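Local structure of iminosuccinate reductase (Paracoccus denitrificans, 6RQA) at residues L23-K28 against A325-A330; G152-G157 against D213-I218; K175-N180 against P199-E204. The protein catalyses the NADH-dependent reduction of iminosuccinate to L-aspartate, which regenerates the amino group donor of the beta-hydroxyaspartate cycle in glyoxylate assimilation. One frame throughout, in Å; residues are numbered along the deposited sequence.

Contact 1: residues L23-K28 against A325-A330; sequences LVVAEK and AVVELA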
loop_
_atom_site.group_PDB
_atom_site.type_symbol
_atom_site.label_atom_id
_atom_site.label_comp_id
_atom_site.label_asym_id
_atom_site.label_seq_id
_atom_site.Cartn_x
_atom_site.Cartn_y
_atom_site.Cartn_z
ATOM N N LEU A 23 -13.055 11.721 -7.766
ATOM C CA LEU A 23 -12.966 11.694 -9.217
ATOM C C LEU A 23 -12.427 10.353 -9.694
ATOM O O LEU A 23 -11.659 9.686 -8.997
ATOM C CB LEU A 23 -12.074 12.826 -9.726
ATOM C CG LEU A 23 -12.555 14.239 -9.400
ATOM C CD1 LEU A 23 -11.567 15.262 -9.919
ATOM C CD2 LEU A 23 -13.940 14.479 -9.981
ATOM N N VAL A 24 -12.850 9.955 -10.892
ATOM C CA VAL A 24 -12.391 8.721 -11.524
ATOM C C VAL A 24 -12.088 9.014 -12.984
ATOM O O VAL A 24 -12.924 9.582 -13.695
ATOM C CB VAL A 24 -13.425 7.583 -11.412
ATOM C CG1 VAL A 24 -12.938 6.356 -12.164
ATOM C CG2 VAL A 24 -13.700 7.239 -9.954
ATOM N N VAL A 25 -10.894 8.633 -13.432
ATOM C CA VAL A 25 -10.478 8.791 -14.821
ATOM C C VAL A 25 -10.266 7.397 -15.393
ATOM O O VAL A 25 -9.320 6.697 -15.007
ATOM C CB VAL A 25 -9.209 9.642 -14.955
ATOM C CG1 VAL A 25 -8.881 9.866 -16.424
ATOM C CG2 VAL A 25 -9.378 10.967 -14.228
ATOM N N ALA A 26 -11.141 6.995 -16.312
ATOM C CA ALA A 26 -11.063 5.670 -16.908
ATOM C C ALA A 26 -9.793 5.521 -17.742
ATOM O O ALA A 26 -9.210 6.497 -18.223
ATOM C CB ALA A 26 -12.293 5.398 -17.774
ATOM N N GLU A 27 -9.369 4.266 -17.911
ATOM C CA GLU A 27 -8.155 3.982 -18.670
ATOM C C GLU A 27 -8.282 4.439 -20.118
ATOM O O GLU A 27 -7.305 4.903 -20.718
ATOM C CB GLU A 27 -7.842 2.485 -18.606
ATOM C CG GLU A 27 -6.662 2.045 -19.463
ATOM C CD GLU A 27 -5.320 2.439 -18.873
ATOM O OE1 GLU A 27 -5.283 2.883 -17.706
ATOM O OE2 GLU A 27 -4.298 2.302 -19.577
ATOM N N LYS A 28 -9.479 4.322 -20.695
ATOM C CA LYS A 28 -9.664 4.640 -22.107
ATOM C C LYS A 28 -9.500 6.126 -22.401
ATOM O O LYS A 28 -9.316 6.497 -23.565
ATOM C CB LYS A 28 -11.041 4.165 -22.576
ATOM C CG LYS A 28 -12.209 4.883 -21.920
ATOM C CD LYS A 28 -13.527 4.220 -22.282
ATOM C CE LYS A 28 -14.714 4.984 -21.719
ATOM N NZ LYS A 28 -14.842 6.336 -22.326
ATOM N N ALA A 325 -1.599 15.225 -13.262
ATOM C CA ALA A 325 -1.794 16.004 -14.481
ATOM C C ALA A 325 -2.971 15.482 -15.296
ATOM O O ALA A 325 -3.686 16.270 -15.928
ATOM C CB ALA A 325 -0.516 15.991 -15.319
ATOM N N VAL A 326 -3.191 14.166 -15.290
ATOM C CA VAL A 326 -4.313 13.589 -16.025
ATOM C C VAL A 326 -5.638 14.035 -15.421
ATOM O O VAL A 326 -6.588 14.359 -16.147
ATOM C CB VAL A 326 -4.191 12.054 -16.062
ATOM C CG1 VAL A 326 -5.532 11.416 -16.382
ATOM C CG2 VAL A 326 -3.155 11.638 -17.084
ATOM N N VAL A 327 -5.729 14.058 -14.089
ATOM C CA VAL A 327 -6.957 14.503 -13.437
ATOM C C VAL A 327 -7.243 15.960 -13.779
ATOM O O VAL A 327 -8.399 16.349 -13.992
ATOM C CB VAL A 327 -6.867 14.282 -11.916
ATOM C CG1 VAL A 327 -8.142 14.746 -11.231
ATOM C CG2 VAL A 327 -6.606 12.820 -11.609
ATOM N N GLU A 328 -6.196 16.787 -13.847
ATOM C CA GLU A 328 -6.378 18.190 -14.210
ATOM C C GLU A 328 -6.951 18.321 -15.616
ATOM O O GLU A 328 -7.893 19.087 -15.848
ATOM C CB GLU A 328 -5.049 18.942 -14.101
ATOM C CG GLU A 328 -4.383 18.885 -12.733
ATOM C CD GLU A 328 -4.939 19.898 -11.748
ATOM O OE1 GLU A 328 -6.111 20.301 -11.891
ATOM O OE2 GLU A 328 -4.193 20.297 -10.829
ATOM N N LEU A 329 -6.391 17.574 -16.570
ATOM C CA LEU A 329 -6.892 17.622 -17.940
ATOM C C LEU A 329 -8.288 17.018 -18.043
ATOM O O LEU A 329 -9.130 17.517 -18.799
ATOM C CB LEU A 329 -5.925 16.898 -18.876
ATOM C CG LEU A 329 -4.521 17.494 -18.968
ATOM C CD1 LEU A 329 -3.554 16.498 -19.581
ATOM C CD2 LEU A 329 -4.548 18.784 -19.772
ATOM N N ALA A 330 -8.549 15.946 -17.291
ATOM C CA ALA A 330 -9.859 15.304 -17.344
ATOM C C ALA A 330 -10.957 16.239 -16.851
ATOM O O ALA A 330 -12.073 16.230 -17.383
ATOM C CB ALA A 330 -9.843 14.012 -16.529
#
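L23 and V25 of strand 22-25 pack against V326, V327 and A330 of helix 316-333. This is helix-on-sheet packing in the mixed sheet of the ornithine cyclodeaminase/mu-crystallin fold, and it brings the two ends of the chain together. The short strand and helix segments run nearly at right angles, 98° between their directions, with their axes 9.2 Å apart.

All the contacts across the interface are apolar. V25 makes most of them. With its CG1 anti to the backbone N (chi1 -176°), its two methyls divide the work. CG1 meets CG1 of V326 at 3.7 Å. CG2 sits 3.8 Å from CB of A330, one turn on from V326, and also comes near CG2 of V327. L23 adds one contact further back along the strand, and V24 between them turns its side chain from the helix.

No hydrogen bond joins the two segments. The strand spends its backbone bonds within the sheet, on S119, A121 and G123 of one neighbouring strand and Q337 of the other. Beyond V24, V339 of the second subunit continues the packing. At the start of the strand segment, CD1 of L23 crosses the V327 side chain, 3.7 Å from its CG1.

Contact 2: residues G152-G157 against D213-I218; sequences GMIGAG and DVIVSI. With NAD (nicotinamide-adenine-dinucleotide), chain C.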
loop_
_atom_site.group_PDB
_atom_site.type_symbol
_atom_site.label_atom_id
_atom_site.label_comp_id
_atom_site.label_asym_id
_atom_site.label_seq_id
_atom_site.Cartn_x
_atom_site.Cartn_y
_atom_site.Cartn_z
ATOM N N GLY A 152 20.019 3.954 -30.078
ATOM C CA GLY A 152 20.065 2.505 -30.038
ATOM C C GLY A 152 19.026 1.905 -29.115
ATOM O O GLY A 152 19.000 2.210 -27.919
ATOM N N MET A 153 18.164 1.049 -29.657
ATOM C CA MET A 153 17.088 0.419 -28.901
ATOM C C MET A 153 17.452 -1.034 -28.630
ATOM O O MET A 153 17.604 -1.824 -29.568
ATOM C CB MET A 153 15.761 0.503 -29.655
ATOM C CG MET A 153 15.248 1.915 -29.865
ATOM S SD MET A 153 14.836 2.747 -28.319
ATOM C CE MET A 153 13.578 1.650 -27.667
ATOM N N ILE A 154 17.589 -1.382 -27.355
ATOM C CA ILE A 154 17.801 -2.760 -26.934
ATOM C C ILE A 154 16.475 -3.252 -26.368
ATOM O O ILE A 154 16.149 -3.009 -25.201
ATOM C CB ILE A 154 18.937 -2.885 -25.917
ATOM C CG1 ILE A 154 20.250 -2.394 -26.530
ATOM C CG2 ILE A 154 19.075 -4.336 -25.457
ATOM C CD1 ILE A 154 21.449 -2.569 -25.625
ATOM N N GLY A 155 15.697 -3.933 -27.203
ATOM C CA GLY A 155 14.402 -4.441 -26.753
ATOM C C GLY A 155 13.305 -3.889 -27.641
ATOM O O GLY A 155 13.275 -2.707 -27.984
ATOM N N ALA A 156 12.385 -4.775 -28.023
ATOM C CA ALA A 156 11.271 -4.422 -28.894
ATOM C C ALA A 156 9.938 -4.824 -28.275
ATOM O O ALA A 156 8.992 -5.167 -28.991
ATOM C CB ALA A 156 11.434 -5.062 -30.271
ATOM N N GLY A 157 9.845 -4.763 -26.951
ATOM C CA GLY A 157 8.630 -5.133 -26.259
ATOM C C GLY A 157 7.532 -4.099 -26.379
ATOM O O GLY A 157 7.582 -3.223 -27.248
ATOM N N ASP A 213 24.725 6.649 -30.109
ATOM C CA ASP A 213 25.127 7.668 -29.149
ATOM C C ASP A 213 24.265 7.631 -27.895
ATOM O O ASP A 213 24.760 7.910 -26.797
ATOM C CB ASP A 213 25.056 9.050 -29.802
ATOM C CG ASP A 213 25.736 9.085 -31.159
ATOM O OD1 ASP A 213 26.798 8.443 -31.310
ATOM O OD2 ASP A 213 25.206 9.748 -32.076
ATOM N N VAL A 214 22.987 7.293 -28.039
ATOM C CA VAL A 214 22.076 7.097 -26.918
ATOM C C VAL A 214 21.509 5.689 -27.023
ATOM O O VAL A 214 21.010 5.293 -28.083
ATOM C CB VAL A 214 20.948 8.144 -26.906
ATOM C CG1 VAL A 214 19.936 7.821 -25.816
ATOM C CG2 VAL A 214 21.522 9.536 -26.708
ATOM N N ILE A 215 21.592 4.935 -25.930
ATOM C CA ILE A 215 21.121 3.557 -25.878
ATOM C C ILE A 215 20.034 3.461 -24.819
ATOM O O ILE A 215 20.213 3.936 -23.692
ATOM C CB ILE A 215 22.268 2.573 -25.577
ATOM C CG1 ILE A 215 23.331 2.637 -26.676
ATOM C CG2 ILE A 215 21.734 1.156 -25.440
ATOM C CD1 ILE A 215 24.499 1.703 -26.449
ATOM N N VAL A 216 18.909 2.851 -25.184
ATOM C CA VAL A 216 17.790 2.631 -24.275
ATOM C C VAL A 216 17.462 1.146 -24.286
ATOM O O VAL A 216 17.065 0.603 -25.324
ATOM C CB VAL A 216 16.555 3.460 -24.663
ATOM C CG1 VAL A 216 15.373 3.084 -23.787
ATOM C CG2 VAL A 216 16.859 4.945 -24.548
ATOM N N SER A 217 17.631 0.493 -23.140
ATOM C CA SER A 217 17.325 -0.922 -22.978
ATOM C C SER A 217 16.063 -1.064 -22.138
ATOM O O SER A 217 15.928 -0.410 -21.099
ATOM C CB SER A 217 18.491 -1.666 -22.324
ATOM O OG SER A 217 18.820 -1.098 -21.067
ATOM N N ILE A 218 15.147 -1.919 -22.590
ATOM C CA ILE A 218 13.845 -2.069 -21.949
ATOM C C ILE A 218 13.424 -3.536 -22.033
ATOM O O ILE A 218 12.290 -3.864 -22.401
ATOM C CB ILE A 218 12.819 -1.107 -22.593
ATOM C CG1 ILE A 218 11.493 -1.077 -21.822
ATOM C CG2 ILE A 218 12.636 -1.396 -24.091
ATOM C CD1 ILE A 218 11.585 -0.400 -20.478
HETATM P PA NAD C . 7.599 -7.133 -22.735
HETATM O O1A NAD C . 7.636 -8.536 -22.197
HETATM O O2A NAD C . 6.627 -6.453 -23.644
HETATM O O5B NAD C . 8.993 -7.239 -23.764
HETATM C C5B NAD C . 9.953 -7.935 -23.070
HETATM C C4B NAD C . 11.210 -7.978 -23.899
HETATM O O4B NAD C . 12.240 -8.542 -23.109
HETATM C C3B NAD C . 10.914 -8.953 -25.034
HETATM O O3B NAD C . 10.421 -8.160 -26.065
HETATM C C2B NAD C . 12.307 -9.517 -25.333
HETATM O O2B NAD C . 13.015 -8.721 -26.223
HETATM C C1B NAD C . 13.024 -9.407 -23.928
HETATM N N9A NAD C . 13.052 -10.702 -23.239
HETATM C C8A NAD C . 11.996 -11.536 -22.827
HETATM N N7A NAD C . 12.419 -12.645 -22.222
HETATM C C5A NAD C . 13.822 -12.538 -22.232
HETATM C C6A NAD C . 14.854 -13.384 -21.747
HETATM N N6A NAD C . 14.531 -14.556 -21.132
HETATM N N1A NAD C . 16.171 -13.026 -21.895
HETATM C C2A NAD C . 16.414 -11.834 -22.526
HETATM N N3A NAD C . 15.545 -10.931 -23.033
HETATM C C4A NAD C . 14.236 -11.328 -22.865
HETATM O O3 NAD C . 8.022 -6.371 -21.380
HETATM P PN NAD C . 7.690 -4.820 -21.347
HETATM O O1N NAD C . 8.023 -3.940 -22.526
HETATM O O2N NAD C . 6.492 -4.832 -20.466
HETATM O O5D NAD C . 8.811 -4.112 -20.157
HETATM C C5D NAD C . 9.978 -4.807 -20.264
HETATM C C4D NAD C . 10.808 -4.529 -19.036
HETATM O O4D NAD C . 10.570 -3.165 -18.626
HETATM C C3D NAD C . 10.263 -5.446 -17.901
HETATM O O3D NAD C . 11.372 -6.064 -17.351
HETATM C C2D NAD C . 9.625 -4.444 -16.922
HETATM O O2D NAD C . 9.854 -4.733 -15.584
HETATM C C1D NAD C . 10.491 -3.201 -17.236
HETATM N N1N NAD C . 9.756 -1.950 -16.794
HETATM C C2N NAD C . 10.518 -0.993 -16.189
HETATM C C3N NAD C . 9.916 0.185 -15.753
HETATM C C7N NAD C . 10.824 1.178 -15.105
HETATM O O7N NAD C . 10.410 2.248 -14.672
HETATM N N7N NAD C . 12.150 0.832 -15.019
HETATM C C4N NAD C . 8.546 0.370 -15.937
HETATM C C5N NAD C . 7.794 -0.622 -16.554
HETATM C C6N NAD C . 8.410 -1.801 -16.989
#
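G152-I154 and V214-S217 run side by side as parallel strands, 4.7 Å between axes and 17° between directions. G152 pairs with I215, M153 with V216 and I154 with S217. Four backbone hydrogen bonds tie them. G152 gives its N-H to V214 O and takes one from V216 N at its own O. I154 repeats the pattern, with its N donating to V216 O and its O accepting from I218 N. The bond from I154 N is the bent one at the acceptor: the C=O...N angle is 146° and the donor lies 29° from the carbonyl plane. CA of I215 also approaches G152 O, at 3.2 Å.

These are central strands of a Rossmann-type dinucleotide-binding domain. The turn after I154 carries the glycine-rich sequence GAG that meets NAD. A side chain at G155 would be jammed against the preceding carbonyl O. One at G157 would run into NAD O5B, which lies 3.3 Å from G157 CA.

On the face of I154, I215 and S217, CD1 of I154 crosses to CG2 of I215 at 3.7 Å. CB of I154 meets CB of S217 at 3.8 Å. L205 and L208 of helix 205-211 cover this side, and S217 OG hydrogen-bonds to E249 OE1. On the other face, the M153 chain bends at both its second and third torsions, which folds SD back beside V216, 4.1 Å from its CB. Q163 and M164 of helix 158-170 touch M153 there. I218 follows the strand and turns to the cofactor. Its O is 3.3 Å from NAD C5D, and its CD1 is 3.5 Å from NAD O4D.

Contact 3: residues K175-N180 against P199-E204; sequences KVIGWN and PFEAVE. With NAD (nicotinamide-adenine-dinucleotide), chain C.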
loop_
_atom_site.group_PDB
_atom_site.type_symbol
_atom_site.label_atom_id
_atom_site.label_comp_id
_atom_site.label_asym_id
_atom_site.label_seq_id
_atom_site.Cartn_x
_atom_site.Cartn_y
_atom_site.Cartn_z
ATOM N N LYS A 175 18.923 8.573 -36.979
ATOM C CA LYS A 175 18.782 7.163 -37.301
ATOM C C LYS A 175 18.486 6.395 -36.022
ATOM O O LYS A 175 18.888 6.803 -34.930
ATOM C CB LYS A 175 20.048 6.623 -37.980
ATOM C CG LYS A 175 19.935 5.205 -38.510
ATOM C CD LYS A 175 21.250 4.743 -39.117
ATOM C CE LYS A 175 21.141 3.321 -39.642
ATOM N NZ LYS A 175 22.425 2.852 -40.235
ATOM N N VAL A 176 17.767 5.283 -36.165
ATOM C CA VAL A 176 17.459 4.390 -35.054
ATOM C C VAL A 176 17.926 2.992 -35.429
ATOM O O VAL A 176 17.488 2.440 -36.444
ATOM C CB VAL A 176 15.959 4.382 -34.713
ATOM C CG1 VAL A 176 15.692 3.453 -33.536
ATOM C CG2 VAL A 176 15.470 5.790 -34.409
ATOM N N ILE A 177 18.817 2.425 -34.620
ATOM C CA ILE A 177 19.252 1.040 -34.762
ATOM C C ILE A 177 18.720 0.254 -33.573
ATOM O O ILE A 177 18.678 0.766 -32.447
ATOM C CB ILE A 177 20.787 0.925 -34.867
ATOM C CG1 ILE A 177 21.464 1.619 -33.682
ATOM C CG2 ILE A 177 21.277 1.507 -36.186
ATOM C CD1 ILE A 177 22.977 1.545 -33.716
ATOM N N GLY A 178 18.301 -0.984 -33.822
ATOM C CA GLY A 178 17.652 -1.774 -32.798
ATOM C C GLY A 178 18.173 -3.196 -32.767
ATOM O O GLY A 178 18.691 -3.722 -33.754
ATOM N N TRP A 179 18.022 -3.811 -31.596
ATOM C CA TRP A 179 18.365 -5.210 -31.389
ATOM C C TRP A 179 17.393 -5.794 -30.375
ATOM O O TRP A 179 16.987 -5.110 -29.431
ATOM C CB TRP A 179 19.809 -5.373 -30.901
ATOM C CG TRP A 179 20.199 -6.800 -30.637
ATOM C CD1 TRP A 179 20.754 -7.677 -31.525
ATOM C CD2 TRP A 179 20.064 -7.515 -29.401
ATOM N NE1 TRP A 179 20.971 -8.890 -30.919
ATOM C CE2 TRP A 179 20.556 -8.817 -29.616
ATOM C CE3 TRP A 179 19.574 -7.178 -28.135
ATOM C CZ2 TRP A 179 20.573 -9.784 -28.612
ATOM C CZ3 TRP A 179 19.592 -8.140 -27.140
ATOM C CH2 TRP A 179 20.088 -9.427 -27.384
ATOM N N ASN A 180 17.021 -7.057 -30.576
ATOM C CA ASN A 180 16.068 -7.725 -29.708
ATOM C C ASN A 180 16.485 -9.180 -29.534
ATOM O O ASN A 180 16.939 -9.812 -30.500
ATOM C CB ASN A 180 14.646 -7.656 -30.283
ATOM C CG ASN A 180 13.579 -7.931 -29.243
ATOM O OD1 ASN A 180 13.636 -7.418 -28.126
ATOM N ND2 ASN A 180 12.598 -8.748 -29.606
ATOM N N PRO A 199 14.741 6.662 -40.156
ATOM C CA PRO A 199 15.092 5.356 -40.720
ATOM C C PRO A 199 15.542 4.390 -39.636
ATOM O O PRO A 199 16.154 4.779 -38.638
ATOM C CB PRO A 199 16.235 5.684 -41.687
ATOM C CG PRO A 199 16.840 6.935 -41.131
ATOM C CD PRO A 199 15.706 7.711 -40.528
ATOM N N PHE A 200 15.228 3.114 -39.842
ATOM C CA PHE A 200 15.546 2.065 -38.884
ATOM C C PHE A 200 16.380 0.980 -39.551
ATOM O O PHE A 200 16.184 0.667 -40.729
ATOM C CB PHE A 200 14.275 1.450 -38.287
ATOM C CG PHE A 200 14.538 0.302 -37.353
ATOM C CD1 PHE A 200 14.914 0.534 -36.039
ATOM C CD2 PHE A 200 14.410 -1.009 -37.788
ATOM C CE1 PHE A 200 15.160 -0.519 -35.176
ATOM C CE2 PHE A 200 14.654 -2.067 -36.929
ATOM C CZ PHE A 200 15.029 -1.822 -35.621
ATOM N N GLU A 201 17.308 0.408 -38.786
ATOM C CA GLU A 201 18.131 -0.705 -39.246
ATOM C C GLU A 201 18.327 -1.679 -38.096
ATOM O O GLU A 201 18.909 -1.316 -37.069
ATOM C CB GLU A 201 19.490 -0.224 -39.768
ATOM C CG GLU A 201 20.487 -1.355 -39.981
ATOM C CD GLU A 201 21.845 -0.869 -40.450
ATOM O OE1 GLU A 201 22.537 -1.629 -41.158
ATOM O OE2 GLU A 201 22.219 0.272 -40.110
ATOM N N ALA A 202 17.943 -2.936 -38.268
ATOM C CA ALA A 202 18.188 -3.941 -37.216
ATOM C C ALA A 202 19.675 -4.261 -37.199
ATOM O O ALA A 202 20.230 -4.378 -38.249
ATOM C CB ALA A 202 17.390 -5.172 -37.493
ATOM N N VAL A 203 20.284 -4.388 -36.034
ATOM C CA VAL A 203 21.737 -4.675 -35.955
ATOM C C VAL A 203 22.015 -5.647 -34.823
ATOM O O VAL A 203 21.104 -6.075 -34.188
ATOM C CB VAL A 203 22.572 -3.417 -35.715
ATOM C CG1 VAL A 203 22.536 -2.466 -36.882
ATOM C CG2 VAL A 203 22.180 -2.734 -34.430
ATOM N N GLU A 204 23.252 -6.096 -34.740
ATOM C CA GLU A 204 23.680 -6.931 -33.601
ATOM C C GLU A 204 24.314 -5.988 -32.579
ATOM O O GLU A 204 24.672 -4.876 -32.921
ATOM C CB GLU A 204 24.546 -8.119 -34.021
ATOM C CG GLU A 204 23.910 -9.044 -35.039
ATOM C CD GLU A 204 22.651 -9.839 -34.721
ATOM O OE1 GLU A 204 21.975 -10.260 -35.675
ATOM O OE2 GLU A 204 22.349 -10.055 -33.548
HETATM P PA NAD C . 7.599 -7.133 -22.735
HETATM O O1A NAD C . 7.636 -8.536 -22.197
HETATM O O2A NAD C . 6.627 -6.453 -23.644
HETATM O O5B NAD C . 8.993 -7.239 -23.764
HETATM C C5B NAD C . 9.953 -7.935 -23.070
HETATM C C4B NAD C . 11.210 -7.978 -23.899
HETATM O O4B NAD C . 12.240 -8.542 -23.109
HETATM C C3B NAD C . 10.914 -8.953 -25.034
HETATM O O3B NAD C . 10.421 -8.160 -26.065
HETATM C C2B NAD C . 12.307 -9.517 -25.333
HETATM O O2B NAD C . 13.015 -8.721 -26.223
HETATM C C1B NAD C . 13.024 -9.407 -23.928
HETATM N N9A NAD C . 13.052 -10.702 -23.239
HETATM C C8A NAD C . 11.996 -11.536 -22.827
HETATM N N7A NAD C . 12.419 -12.645 -22.222
HETATM C C5A NAD C . 13.822 -12.538 -22.232
HETATM C C6A NAD C . 14.854 -13.384 -21.747
HETATM N N6A NAD C . 14.531 -14.556 -21.132
HETATM N N1A NAD C . 16.171 -13.026 -21.895
HETATM C C2A NAD C . 16.414 -11.834 -22.526
HETATM N N3A NAD C . 15.545 -10.931 -23.033
HETATM C C4A NAD C . 14.236 -11.328 -22.865
HETATM O O3 NAD C . 8.022 -6.371 -21.380
HETATM P PN NAD C . 7.690 -4.820 -21.347
HETATM O O1N NAD C . 8.023 -3.940 -22.526
HETATM O O2N NAD C . 6.492 -4.832 -20.466
HETATM O O5D NAD C . 8.811 -4.112 -20.157
HETATM C C5D NAD C . 9.978 -4.807 -20.264
HETATM C C4D NAD C . 10.808 -4.529 -19.036
HETATM O O4D NAD C . 10.570 -3.165 -18.626
HETATM C C3D NAD C . 10.263 -5.446 -17.901
HETATM O O3D NAD C . 11.372 -6.064 -17.351
HETATM C C2D NAD C . 9.625 -4.444 -16.922
HETATM O O2D NAD C . 9.854 -4.733 -15.584
HETATM C C1D NAD C . 10.491 -3.201 -17.236
HETATM N N1N NAD C . 9.756 -1.950 -16.794
HETATM C C2N NAD C . 10.518 -0.993 -16.189
HETATM C C3N NAD C . 9.916 0.185 -15.753
HETATM C C7N NAD C . 10.824 1.178 -15.105
HETATM O O7N NAD C . 10.410 2.248 -14.672
HETATM N N7N NAD C . 12.150 0.832 -15.019
HETATM C C4N NAD C . 8.546 0.370 -15.937
HETATM C C5N NAD C . 7.794 -0.622 -16.554
HETATM C C6N NAD C . 8.410 -1.801 -16.989
#
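K175 and E201 both hold CG anti to the backbone N (chi1 -173° and 168°). Both chains stay extended beyond it, and their ends meet in a salt bridge, NZ to OE2 at 2.6 Å. The lysine nitrogen comes nearly along the C-O axis of OE2. R207 pairs with the other oxygen, OE1, so two cations share the carboxylate. With an alanine at K175, E201 OE2 is likely to lose its charged mate, and the carboxylate would be held from the R207 side.

The strands belong to a right-handed beta-alpha-beta unit, with helix 186-195 as the crossover, at one edge of the parallel Rossmann sheet. V176 N bonds P199 O, E201 N bonds V176 O, and V203 N bonds G178 O at 2.9 Å. The bond from G178 N to E201 O is weak.

The F200 ring reaches G178 by its CD1-CE1 side. CE1 comes within 3.5 Å of G178 N, just where a side chain at residue 178 would clash, and V176 CG1 lies at the ring edge. On the opposite face, I177 CB packs on V203 CG2.

At the far end N180 binds NAD, and its OD1 accepts a hydrogen bond from A156 N. The edge of the W179 indole faces V203 O and E204 OE2. The carboxylate stands 77° from the ring plane, and NE1 reaches OE2 in a weak hydrogen bond of 3.2 Å.

In the fold
Contacts 2 and 3 belong to one parallel sheet, where strands 150-154 and 175-179 are neighbours. M153 N lies 2.9 Å from I177 O, and G155 N 2.8 Å from W179 O. Both contacts also touch NAD. Contact 2 is fully buried, and its side-chain contacts across the strands are mainly apolar. Contact 3 includes the outermost strand, 200-202, and is partly exposed. It adds charged groups to the backbone ladder. Contact 1 lies in the other, mixed sheet, about 30 Å from contact 2 between centres. It is also buried, but joins a strand to a helix through apolar side chains alone, and does not touch the other two.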